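Local coordinates for DNA protection during starvation protein (Halobacterium salinarum, PDB 1TJO) that probably protects DNA from oxidative damage by oxidising ferrous iron with hydrogen peroxide and storing it as a ferric mineral inside a hollow shell of twelve subunits, at residues T148-M151 and L152-L156; D128-E131 and A132-H136; D23-R26 and A27-V31; N40-V43 and L44-L48. All blocks are in the same frame, centred on the assembly; numbering follows the deposited sequence.

Each contact joins residues three to five apart along one helix of the four-helix bundle of a ferritin-like Dps subunit. In chain order, contact 3 starts helix 24-54 and includes its N-cap, contact 4 lies farther along the same helix, contact 2 is on helix 115-142 and contact 1 on helix 146-169. Contact 2 touches both contact 1 and contact 4: its centre is about 11 Å from that of contact 1, where L152 and L156 pack on T133, and about 15 Å from that of contact 4, where I129 meets N40 and L44. Contacts 3 and 4 are farthest apart, about 25 Å between centres. Contacts 1, 2 and 4 also reach neighbouring subunits, so the bundle and the dodecamer are built from the same helices.

Contact 1 of 4, residues T148-M151 and L152-L156; sequences TAHM and LREGL. With FE (Fe (III) ion), chain G; SO4 (sulfate ion), chain E.
H150 and E154, one turn apart on helix 146-169, meet where CG of E154 lies over a face of the imidazole, a CH-pi contact with CG 4.0 Å from the ring centroid. The tight side is apolar: the side chains of T148 and L152 lie alongside each other, CG2 of T148 3.8 Å from CD1 of L152, against L34 of helix 24-54, a place suited to a threonine methyl and a leucine branch. The polar side faces a junction of three subunits and is hydrated at the iron. H150, its CG anti to the backbone N (chi1 176°), sends ND1 to sulfate O2 in a nearly straight 2.8 Å bond, and R153 NH1 reaches the same oxygen at 3.0 Å, joined by H150 and R153 of two neighbouring subunits. The sulfate probably comes from the crystallisation liquor. R153 NH2 forms a salt bridge with E141, and NE with E141 of a neighbouring subunit. E154 bends at chi2 (-98°) and places OE2 2.1 Å from the iron(III) ion, which also holds three waters and E154 OE2 of two other subunits. The basic groups may mark an anion site, while a carboxylate suits ferric iron, in line with the role of E154 in iron nucleation.

Contact 2 of 4, residues D128-E131 and A132-H136; sequences DIIE and ATREH
E131, I130 and A132 have the most surface buried in this part of helix 115-142, and I130 makes its most distinctive contact, with R134. CG1 of I130 lies beside the backbone N (chi1 -79°), which leaves the CG2 methyl anti to it and over the centre of the R134 guanidinium, 3.4 Å from CZ. The two side chains run alongside each other, and a beta-branched residue suits this place because its methyl lies close to the backbone, under the flat group. R134 NH2 also forms a salt bridge with E160 and a hydrogen bond to L20 O of a neighbouring subunit. A leucine in place of R134 would probably leave E160 without its charged mate and L20 O of that subunit without this donor. E131 turns its carboxylate outward, where OE1 joins R21 of the neighbouring subunit in a salt bridge. A132, small enough for a close interface, puts CB 3.6 Å from D128 O and rests on D37. Beside them T133 OG1 donates to I129 O at 2.7 Å, from the face of that carbonyl opposite T133 N, so one oxygen is gripped twice. I129 leans on N40 and L44 of helix 24-54, while I130 and T133 pack on helix 146-169.

Contact 3 of 4, residues D23-R26 and A27-V31; sequences DADR and AEQCV
This is an N-capped first turn, the start of helix 24-54, the first long helix of the ferritin-like bundle, where D23 and R26 clasp each other and A27 closes the turn. Aspartate suits the N-cap position of D23 because its short carboxylate can fold back to a backbone N-H that has no carbonyl one turn earlier: OD2 accepts from R26 N at 3.1 Å, with the donor lying above the carboxylate plane. The negative charge would also be expected to suit the positive end of the helix dipole. D23 takes a chi1 of 52°, which turns its carboxylate back over the turn. R26 bends at chi2 and chi3, which brings NE to D23 OD1 at 3.0 Å in a salt bridge with an N-H...O angle of 172°; OD1 lies in the guanidinium plane and is met on its syn side, somewhat out of the carboxylate plane. R26 NH1 has a further partner, L143 O of the loop. A methionine in place of R26 would probably leave D23 OD1 without its charged mate and L143 O without this donor. The backbone continues the helix, with E28 N bonded to A24 O at 2.8 Å, though the bonds from Q29 N and C30 N to R26 O are weak. A27, small and buried, touches V14 in the chain before the helix; its N bonds to D23 O at 3.0 Å, and its methyl CB lies 3.4 Å from D23 O.

Contact 4 of 4, residues N40-V43 and L44-L48; sequences NVYV and LYHQL
Y42, with an unusual chi1 of -106°, and Y45, its CG anti to the backbone N at chi1 164°, send their rings off helix 24-54 the same way, so that the two side chains lie alongside each other. The rings form an offset edge-to-face pair: the edge of Y42 is directed at the face of Y45, centroids 5.5 Å apart and planes at 86°. The touching atoms are Y42 CD2 and Y45 CD2, separated by 3.7 Å. H46 follows on the same side, its ring centred over CD2 of Y45, and CD2 of H46 lies 3.3 Å from Y42 O. Tyrosine suits both places because the ring packs as a hydrocarbon while the hydroxyl finds a polar partner in a buried setting. Those ends bond across a subunit boundary: Y42 OH to Y45 OH of a neighbouring subunit, Y45 OH to Y42 OH and to E75 OE2 of that subunit, and H46 NE2 to H46 NE2 there. The buried aromatic cluster is therefore completed by two subunits. Y45 also packs on E75 of its own chain, a residue involved in iron nucleation, and Y42 on A78 of the same helix 60-87. Under the rings the helix is regular, with Y45 N bonded to V41 O at 2.8 Å. N40, L44 and Q47 face elsewhere. Q47 OE1 accepts from E108 N and NE2 bonds to D122 OD1, while N40 OD1 accepts hydrogen bonds from S104 N and V105 N. L44 and L48 pack on Y126 of helix 115-142, and L48 also rests on alanines of helix 60-87.

Contact 1 of 4, residues T148-M151 and L152-L156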
loop_
_atom_site.group_PDB
_atom_site.type_symbol
_atom_site.label_atom_id
_atom_site.label_comp_id
_atom_site.label_asym_id
_atom_site.label_seq_id
_atom_site.Cartn_x
_atom_site.Cartn_y
_atom_site.Cartn_z
ATOM N N THR A 148 -28.866 8.834 -13.537
ATOM C CA THR A 148 -29.609 8.488 -12.330
ATOM C C THR A 148 -29.973 7.017 -12.310
ATOM O O THR A 148 -29.849 6.388 -11.298
ATOM C CB THR A 148 -30.867 9.297 -12.204
ATOM O OG1 THR A 148 -30.526 10.674 -12.014
ATOM C CG2 THR A 148 -31.648 8.907 -10.983
ATOM N N ALA A 149 -30.437 6.471 -13.431
ATOM C CA ALA A 149 -30.796 5.061 -13.493
ATOM C C ALA A 149 -29.633 4.175 -13.172
ATOM O O ALA A 149 -29.769 3.211 -12.397
ATOM C CB ALA A 149 -31.302 4.700 -14.868
ATOM N N HIS A 150 -28.478 4.524 -13.753
ATOM C CA HIS A 150 -27.211 3.788 -13.530
ATOM C C HIS A 150 -26.825 3.835 -12.025
ATOM O O HIS A 150 -26.534 2.823 -11.410
ATOM C CB HIS A 150 -26.097 4.397 -14.349
ATOM C CG HIS A 150 -24.765 3.761 -14.115
ATOM N ND1 HIS A 150 -24.486 2.485 -14.527
ATOM C CD2 HIS A 150 -23.631 4.239 -13.549
ATOM C CE1 HIS A 150 -23.254 2.178 -14.174
ATOM N NE2 HIS A 150 -22.704 3.229 -13.588
ATOM N N MET A 151 -26.895 5.014 -11.439
ATOM C CA MET A 151 -26.573 5.205 -10.045
ATOM C C MET A 151 -27.476 4.370 -9.149
ATOM O O MET A 151 -27.034 3.770 -8.182
ATOM C CB MET A 151 -26.708 6.666 -9.692
ATOM C CG MET A 151 -26.352 6.976 -8.270
ATOM S SD MET A 151 -26.910 8.583 -7.771
ATOM C CE MET A 151 -26.513 9.502 -9.233
ATOM N N LEU A 152 -28.766 4.349 -9.472
ATOM C CA LEU A 152 -29.729 3.602 -8.682
ATOM C C LEU A 152 -29.417 2.120 -8.770
ATOM O O LEU A 152 -29.482 1.425 -7.754
ATOM C CB LEU A 152 -31.146 3.886 -9.168
ATOM C CG LEU A 152 -31.692 5.277 -8.847
ATOM C CD1 LEU A 152 -32.918 5.605 -9.591
ATOM C CD2 LEU A 152 -31.944 5.420 -7.372
ATOM N N ARG A 153 -29.046 1.638 -9.959
ATOM C CA ARG A 153 -28.726 0.209 -10.107
ATOM C C ARG A 153 -27.464 -0.182 -9.319
ATOM O O ARG A 153 -27.380 -1.240 -8.718
ATOM C CB ARG A 153 -28.583 -0.167 -11.588
ATOM C CG ARG A 153 -29.885 -0.232 -12.323
ATOM C CD ARG A 153 -29.701 -0.580 -13.803
ATOM N NE ARG A 153 -30.751 -0.013 -14.620
ATOM C CZ ARG A 153 -30.591 0.889 -15.568
ATOM N NH1 ARG A 153 -29.400 1.395 -15.936
ATOM N NH2 ARG A 153 -31.656 1.276 -16.172
ATOM N N GLU A 154 -26.476 0.690 -9.328
ATOM C CA GLU A 154 -25.216 0.460 -8.600
ATOM C C GLU A 154 -25.481 0.357 -7.100
ATOM O O GLU A 154 -24.906 -0.493 -6.439
ATOM C CB GLU A 154 -24.235 1.584 -8.925
ATOM C CG GLU A 154 -23.708 1.559 -10.387
ATOM C CD GLU A 154 -22.340 0.910 -10.574
ATOM O OE1 GLU A 154 -21.596 0.839 -9.565
ATOM O OE2 GLU A 154 -21.993 0.459 -11.729
ATOM N N GLY A 155 -26.394 1.190 -6.589
ATOM C CA GLY A 155 -26.856 1.155 -5.205
ATOM C C GLY A 155 -27.689 -0.072 -4.907
ATOM O O GLY A 155 -27.509 -0.753 -3.890
ATOM N N LEU A 156 -28.596 -0.383 -5.813
ATOM C CA LEU A 156 -29.501 -1.500 -5.633
ATOM C C LEU A 156 -28.751 -2.790 -5.456
ATOM O O LEU A 156 -29.125 -3.625 -4.598
ATOM C CB LEU A 156 -30.447 -1.613 -6.841
ATOM C CG LEU A 156 -31.461 -2.736 -6.834
ATOM C CD1 LEU A 156 -32.405 -2.546 -5.740
ATOM C CD2 LEU A 156 -32.225 -2.776 -8.153
HETATM FE FE FE G . -20.127 -0.187 -12.391
HETATM S S SO4 E . -25.868 -0.235 -15.951
HETATM O O1 SO4 E . -26.759 -1.191 -15.312
HETATM O O2 SO4 E . -26.447 1.114 -15.918
HETATM O O3 SO4 E . -24.606 -0.212 -15.135
HETATM O O4 SO4 E . -25.576 -0.697 -17.302
HETATM O O HOH W 1 -19.731 -1.235 -10.653
HETATM O O HOH W 2 -18.229 -0.775 -13.094
HETATM O O HOH W 3 -19.146 1.469 -11.575
#

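Contact 2 of 4, residues D128-E131 and A132-H136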
loop_
_atom_site.group_PDB
_atom_site.type_symbol
_atom_site.label_atom_id
_atom_site.label_comp_id
_atom_site.label_asym_id
_atom_site.label_seq_id
_atom_site.Cartn_x
_atom_site.Cartn_y
_atom_site.Cartn_z
ATOM N N ASP A 128 -38.567 -2.974 1.347
ATOM C CA ASP A 128 -39.326 -1.798 0.903
ATOM C C ASP A 128 -38.484 -0.888 0.005
ATOM O O ASP A 128 -38.947 -0.347 -1.004
ATOM C CB ASP A 128 -39.749 -1.009 2.143
ATOM C CG ASP A 128 -40.892 -1.667 2.920
ATOM O OD1 ASP A 128 -41.392 -2.754 2.559
ATOM O OD2 ASP A 128 -41.328 -1.125 3.939
ATOM N N ILE A 129 -37.207 -0.724 0.376
ATOM C CA ILE A 129 -36.287 0.134 -0.363
ATOM C C ILE A 129 -35.956 -0.489 -1.721
ATOM O O ILE A 129 -35.854 0.193 -2.708
ATOM C CB ILE A 129 -34.998 0.411 0.438
ATOM C CG1 ILE A 129 -35.340 1.278 1.660
ATOM C CG2 ILE A 129 -33.992 1.145 -0.430
ATOM C CD1 ILE A 129 -34.209 1.495 2.647
ATOM N N ILE A 130 -35.808 -1.790 -1.746
ATOM C CA ILE A 130 -35.449 -2.532 -2.934
ATOM C C ILE A 130 -36.591 -2.426 -3.949
ATOM O O ILE A 130 -36.345 -2.134 -5.095
ATOM C CB ILE A 130 -35.126 -3.987 -2.579
ATOM C CG1 ILE A 130 -33.694 -4.078 -2.002
ATOM C CG2 ILE A 130 -35.192 -4.896 -3.801
ATOM C CD1 ILE A 130 -33.486 -5.278 -1.256
ATOM N N GLU A 131 -37.843 -2.571 -3.498
ATOM C CA GLU A 131 -38.970 -2.468 -4.417
ATOM C C GLU A 131 -39.097 -1.060 -4.970
ATOM O O GLU A 131 -39.299 -0.867 -6.180
ATOM C CB GLU A 131 -40.278 -2.880 -3.739
ATOM C CG GLU A 131 -40.306 -4.335 -3.354
ATOM C CD GLU A 131 -41.687 -4.789 -2.915
ATOM O OE1 GLU A 131 -42.006 -4.678 -1.715
ATOM O OE2 GLU A 131 -42.458 -5.219 -3.789
ATOM N N ALA A 132 -38.946 -0.055 -4.112
ATOM C CA ALA A 132 -38.983 1.326 -4.587
ATOM C C ALA A 132 -37.848 1.678 -5.528
ATOM O O ALA A 132 -38.081 2.332 -6.550
ATOM C CB ALA A 132 -39.035 2.294 -3.433
ATOM N N THR A 133 -36.642 1.183 -5.242
ATOM C CA THR A 133 -35.514 1.489 -6.078
ATOM C C THR A 133 -35.701 0.921 -7.469
ATOM O O THR A 133 -35.345 1.538 -8.456
ATOM C CB THR A 133 -34.222 0.970 -5.448
ATOM O OG1 THR A 133 -34.065 1.637 -4.175
ATOM C CG2 THR A 133 -33.005 1.339 -6.358
ATOM N N ARG A 134 -36.263 -0.269 -7.544
ATOM C CA ARG A 134 -36.566 -0.855 -8.838
ATOM C C ARG A 134 -37.514 0.025 -9.640
ATOM O O ARG A 134 -37.286 0.239 -10.826
ATOM C CB ARG A 134 -37.170 -2.234 -8.663
ATOM C CG ARG A 134 -36.172 -3.325 -8.343
ATOM C CD ARG A 134 -36.829 -4.667 -8.134
ATOM N NE ARG A 134 -35.927 -5.619 -7.541
ATOM C CZ ARG A 134 -36.236 -6.542 -6.645
ATOM N NH1 ARG A 134 -37.482 -6.741 -6.269
ATOM N NH2 ARG A 134 -35.286 -7.339 -6.188
ATOM N N GLU A 135 -38.565 0.497 -8.984
ATOM C CA GLU A 135 -39.520 1.432 -9.600
ATOM C C GLU A 135 -38.848 2.708 -10.057
ATOM O O GLU A 135 -39.092 3.211 -11.161
ATOM C CB GLU A 135 -40.632 1.746 -8.612
ATOM C CG GLU A 135 -41.536 0.548 -8.316
ATOM C CD GLU A 135 -42.652 0.838 -7.305
ATOM O OE1 GLU A 135 -43.278 -0.142 -6.824
ATOM O OE2 GLU A 135 -42.929 2.018 -6.981
ATOM N N HIS A 136 -37.968 3.246 -9.227
ATOM C CA HIS A 136 -37.346 4.510 -9.521
ATOM C C HIS A 136 -36.322 4.374 -10.636
ATOM O O HIS A 136 -36.095 5.316 -11.353
ATOM C CB HIS A 136 -36.722 5.109 -8.256
ATOM C CG HIS A 136 -37.731 5.421 -7.195
ATOM N ND1 HIS A 136 -37.412 5.526 -5.857
ATOM C CD2 HIS A 136 -39.066 5.621 -7.283
ATOM C CE1 HIS A 136 -38.509 5.794 -5.170
ATOM N NE2 HIS A 136 -39.524 5.864 -6.011
#

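Contact 3 of 4, residues D23-R26 and A27-V31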
loop_
_atom_site.group_PDB
_atom_site.type_symbol
_atom_site.label_atom_id
_atom_site.label_comp_id
_atom_site.label_asym_id
_atom_site.label_seq_id
_atom_site.Cartn_x
_atom_site.Cartn_y
_atom_site.Cartn_z
ATOM N N ASP A 23 -34.125 19.738 -17.700
ATOM C CA ASP A 23 -35.177 20.669 -17.346
ATOM C C ASP A 23 -35.855 20.336 -16.016
ATOM O O ASP A 23 -35.894 19.194 -15.604
ATOM C CB ASP A 23 -36.227 20.668 -18.435
ATOM C CG ASP A 23 -36.699 19.269 -18.765
ATOM O OD1 ASP A 23 -35.948 18.512 -19.456
ATOM O OD2 ASP A 23 -37.789 18.836 -18.345
ATOM N N ALA A 24 -36.454 21.346 -15.407
ATOM C CA ALA A 24 -37.032 21.232 -14.077
ATOM C C ALA A 24 -38.212 20.270 -14.008
ATOM O O ALA A 24 -38.408 19.586 -13.002
ATOM C CB ALA A 24 -37.409 22.593 -13.539
ATOM N N ASP A 25 -38.998 20.180 -15.075
ATOM C CA ASP A 25 -40.117 19.247 -15.060
ATOM C C ASP A 25 -39.679 17.791 -14.922
ATOM O O ASP A 25 -40.196 17.066 -14.074
ATOM C CB ASP A 25 -41.022 19.435 -16.282
ATOM C CG ASP A 25 -42.412 18.973 -16.006
ATOM O OD1 ASP A 25 -42.777 17.890 -16.518
ATOM O OD2 ASP A 25 -43.207 19.613 -15.267
ATOM N N ARG A 26 -38.699 17.392 -15.725
ATOM C CA ARG A 26 -38.088 16.061 -15.682
ATOM C C ARG A 26 -37.414 15.852 -14.337
ATOM O O ARG A 26 -37.624 14.849 -13.674
ATOM C CB ARG A 26 -37.027 15.956 -16.809
ATOM C CG ARG A 26 -36.822 14.599 -17.411
ATOM C CD ARG A 26 -36.733 14.609 -18.963
ATOM N NE ARG A 26 -35.669 15.477 -19.466
ATOM C CZ ARG A 26 -34.498 15.095 -20.003
ATOM N NH1 ARG A 26 -34.149 13.819 -20.134
ATOM N NH2 ARG A 26 -33.654 16.036 -20.423
ATOM N N ALA A 27 -36.625 16.843 -13.933
ATOM C CA ALA A 27 -35.838 16.772 -12.696
ATOM C C ALA A 27 -36.729 16.601 -11.484
ATOM O O ALA A 27 -36.424 15.833 -10.574
ATOM C CB ALA A 27 -34.992 18.023 -12.532
ATOM N N GLU A 28 -37.864 17.291 -11.475
ATOM C CA GLU A 28 -38.787 17.200 -10.336
ATOM C C GLU A 28 -39.309 15.780 -10.094
ATOM O O GLU A 28 -39.430 15.339 -8.941
ATOM C CB GLU A 28 -39.943 18.182 -10.526
ATOM C CG GLU A 28 -40.780 18.359 -9.277
ATOM C CD GLU A 28 -41.935 19.302 -9.507
ATOM O OE1 GLU A 28 -41.924 20.024 -10.539
ATOM O OE2 GLU A 28 -42.853 19.297 -8.657
ATOM N N GLN A 29 -39.587 15.037 -11.168
ATOM C CA GLN A 29 -40.052 13.649 -11.032
ATOM C C GLN A 29 -38.984 12.754 -10.429
ATOM O O GLN A 29 -39.257 11.971 -9.536
ATOM C CB GLN A 29 -40.470 13.082 -12.383
ATOM C CG GLN A 29 -41.721 13.721 -12.897
ATOM C CD GLN A 29 -42.071 13.271 -14.314
ATOM O OE1 GLN A 29 -42.546 12.154 -14.512
ATOM N NE2 GLN A 29 -41.823 14.130 -15.294
ATOM N N CYS A 30 -37.764 12.927 -10.908
ATOM C CA CYS A 30 -36.626 12.196 -10.374
ATOM C C CYS A 30 -36.365 12.586 -8.922
ATOM O O CYS A 30 -36.124 11.736 -8.117
ATOM C CB CYS A 30 -35.390 12.432 -11.226
ATOM S SG CYS A 30 -35.369 11.403 -12.747
ATOM N N VAL A 31 -36.388 13.876 -8.590
ATOM C CA VAL A 31 -36.078 14.322 -7.238
ATOM C C VAL A 31 -37.098 13.807 -6.248
ATOM O O VAL A 31 -36.755 13.416 -5.169
ATOM C CB VAL A 31 -35.951 15.842 -7.170
ATOM C CG1 VAL A 31 -36.064 16.372 -5.738
ATOM C CG2 VAL A 31 -34.690 16.273 -7.819
#

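Contact 4 of 4, residues N40-V43 and L44-L48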
loop_
_atom_site.group_PDB
_atom_site.type_symbol
_atom_site.label_atom_id
_atom_site.label_comp_id
_atom_site.label_asym_id
_atom_site.label_seq_id
_atom_site.Cartn_x
_atom_site.Cartn_y
_atom_site.Cartn_z
ATOM N N ASN A 40 -35.751 6.946 3.445
ATOM C CA ASN A 40 -35.789 5.528 3.834
ATOM C C ASN A 40 -34.382 4.960 4.074
ATOM O O ASN A 40 -34.169 4.252 5.040
ATOM C CB ASN A 40 -36.522 4.718 2.772
ATOM C CG ASN A 40 -37.998 4.874 2.859
ATOM O OD1 ASN A 40 -38.533 5.198 3.915
ATOM N ND2 ASN A 40 -38.680 4.663 1.727
ATOM N N VAL A 41 -33.417 5.376 3.282
ATOM C CA VAL A 41 -32.063 4.836 3.401
ATOM C C VAL A 41 -31.400 5.372 4.663
ATOM O O VAL A 41 -30.666 4.647 5.314
ATOM C CB VAL A 41 -31.233 5.099 2.132
ATOM C CG1 VAL A 41 -29.786 4.744 2.363
ATOM C CG2 VAL A 41 -31.750 4.297 0.977
ATOM N N TYR A 42 -31.669 6.624 5.045
ATOM C CA TYR A 42 -31.107 7.146 6.283
ATOM C C TYR A 42 -31.734 6.546 7.561
ATOM O O TYR A 42 -31.049 6.351 8.545
ATOM C CB TYR A 42 -31.062 8.680 6.333
ATOM C CG TYR A 42 -29.622 9.205 6.157
ATOM C CD1 TYR A 42 -29.358 10.221 5.275
ATOM C CD2 TYR A 42 -28.582 8.722 6.935
ATOM C CE1 TYR A 42 -28.103 10.718 5.111
ATOM C CE2 TYR A 42 -27.305 9.217 6.772
ATOM C CZ TYR A 42 -27.075 10.215 5.860
ATOM O OH TYR A 42 -25.786 10.716 5.669
ATOM N N VAL A 43 -33.026 6.220 7.508
ATOM C CA VAL A 43 -33.654 5.471 8.585
ATOM C C VAL A 43 -33.021 4.073 8.693
ATOM O O VAL A 43 -32.714 3.627 9.780
ATOM C CB VAL A 43 -35.207 5.405 8.503
ATOM C CG1 VAL A 43 -35.802 6.798 8.730
ATOM C CG2 VAL A 43 -35.649 4.894 7.239
ATOM N N LEU A 44 -32.769 3.428 7.553
ATOM C CA LEU A 44 -32.101 2.139 7.506
ATOM C C LEU A 44 -30.719 2.253 8.135
ATOM O O LEU A 44 -30.349 1.466 8.993
ATOM C CB LEU A 44 -32.002 1.627 6.061
ATOM C CG LEU A 44 -31.156 0.355 5.913
ATOM C CD1 LEU A 44 -31.807 -0.803 6.660
ATOM C CD2 LEU A 44 -30.892 0.090 4.430
ATOM N N TYR A 45 -29.974 3.248 7.686
ATOM C CA TYR A 45 -28.630 3.489 8.219
ATOM C C TYR A 45 -28.677 3.566 9.753
ATOM O O TYR A 45 -27.860 2.915 10.480
ATOM C CB TYR A 45 -28.084 4.816 7.680
ATOM C CG TYR A 45 -26.878 5.373 8.441
ATOM C CD1 TYR A 45 -25.622 4.886 8.224
ATOM C CD2 TYR A 45 -27.051 6.398 9.342
ATOM C CE1 TYR A 45 -24.540 5.405 8.913
ATOM C CE2 TYR A 45 -26.020 6.903 10.068
ATOM C CZ TYR A 45 -24.751 6.439 9.825
ATOM O OH TYR A 45 -23.699 6.975 10.544
ATOM N N HIS A 46 -29.599 4.379 10.275
ATOM C CA HIS A 46 -29.638 4.575 11.726
ATOM C C HIS A 46 -30.047 3.317 12.492
ATOM O O HIS A 46 -29.552 3.057 13.593
ATOM C CB HIS A 46 -30.529 5.757 12.093
ATOM C CG HIS A 46 -29.799 7.049 12.020
ATOM N ND1 HIS A 46 -28.816 7.371 12.926
ATOM C CD2 HIS A 46 -29.855 8.079 11.133
ATOM C CE1 HIS A 46 -28.317 8.563 12.610
ATOM N NE2 HIS A 46 -28.919 9.002 11.528
ATOM N N GLN A 47 -30.887 2.489 11.884
ATOM C CA GLN A 47 -31.315 1.248 12.531
ATOM C C GLN A 47 -30.245 0.153 12.443
ATOM O O GLN A 47 -30.059 -0.614 13.382
ATOM C CB GLN A 47 -32.587 0.742 11.919
ATOM C CG GLN A 47 -33.202 -0.373 12.750
ATOM C CD GLN A 47 -34.718 -0.475 12.606
ATOM O OE1 GLN A 47 -35.448 0.380 13.108
ATOM N NE2 GLN A 47 -35.188 -1.515 11.913
ATOM N N LEU A 48 -29.485 0.164 11.353
ATOM C CA LEU A 48 -28.340 -0.739 11.219
ATOM C C LEU A 48 -27.301 -0.370 12.273
ATOM O O LEU A 48 -26.710 -1.245 12.911
ATOM C CB LEU A 48 -27.739 -0.657 9.818
ATOM C CG LEU A 48 -28.575 -1.250 8.705
ATOM C CD1 LEU A 48 -27.991 -0.960 7.364
ATOM C CD2 LEU A 48 -28.764 -2.755 8.827
#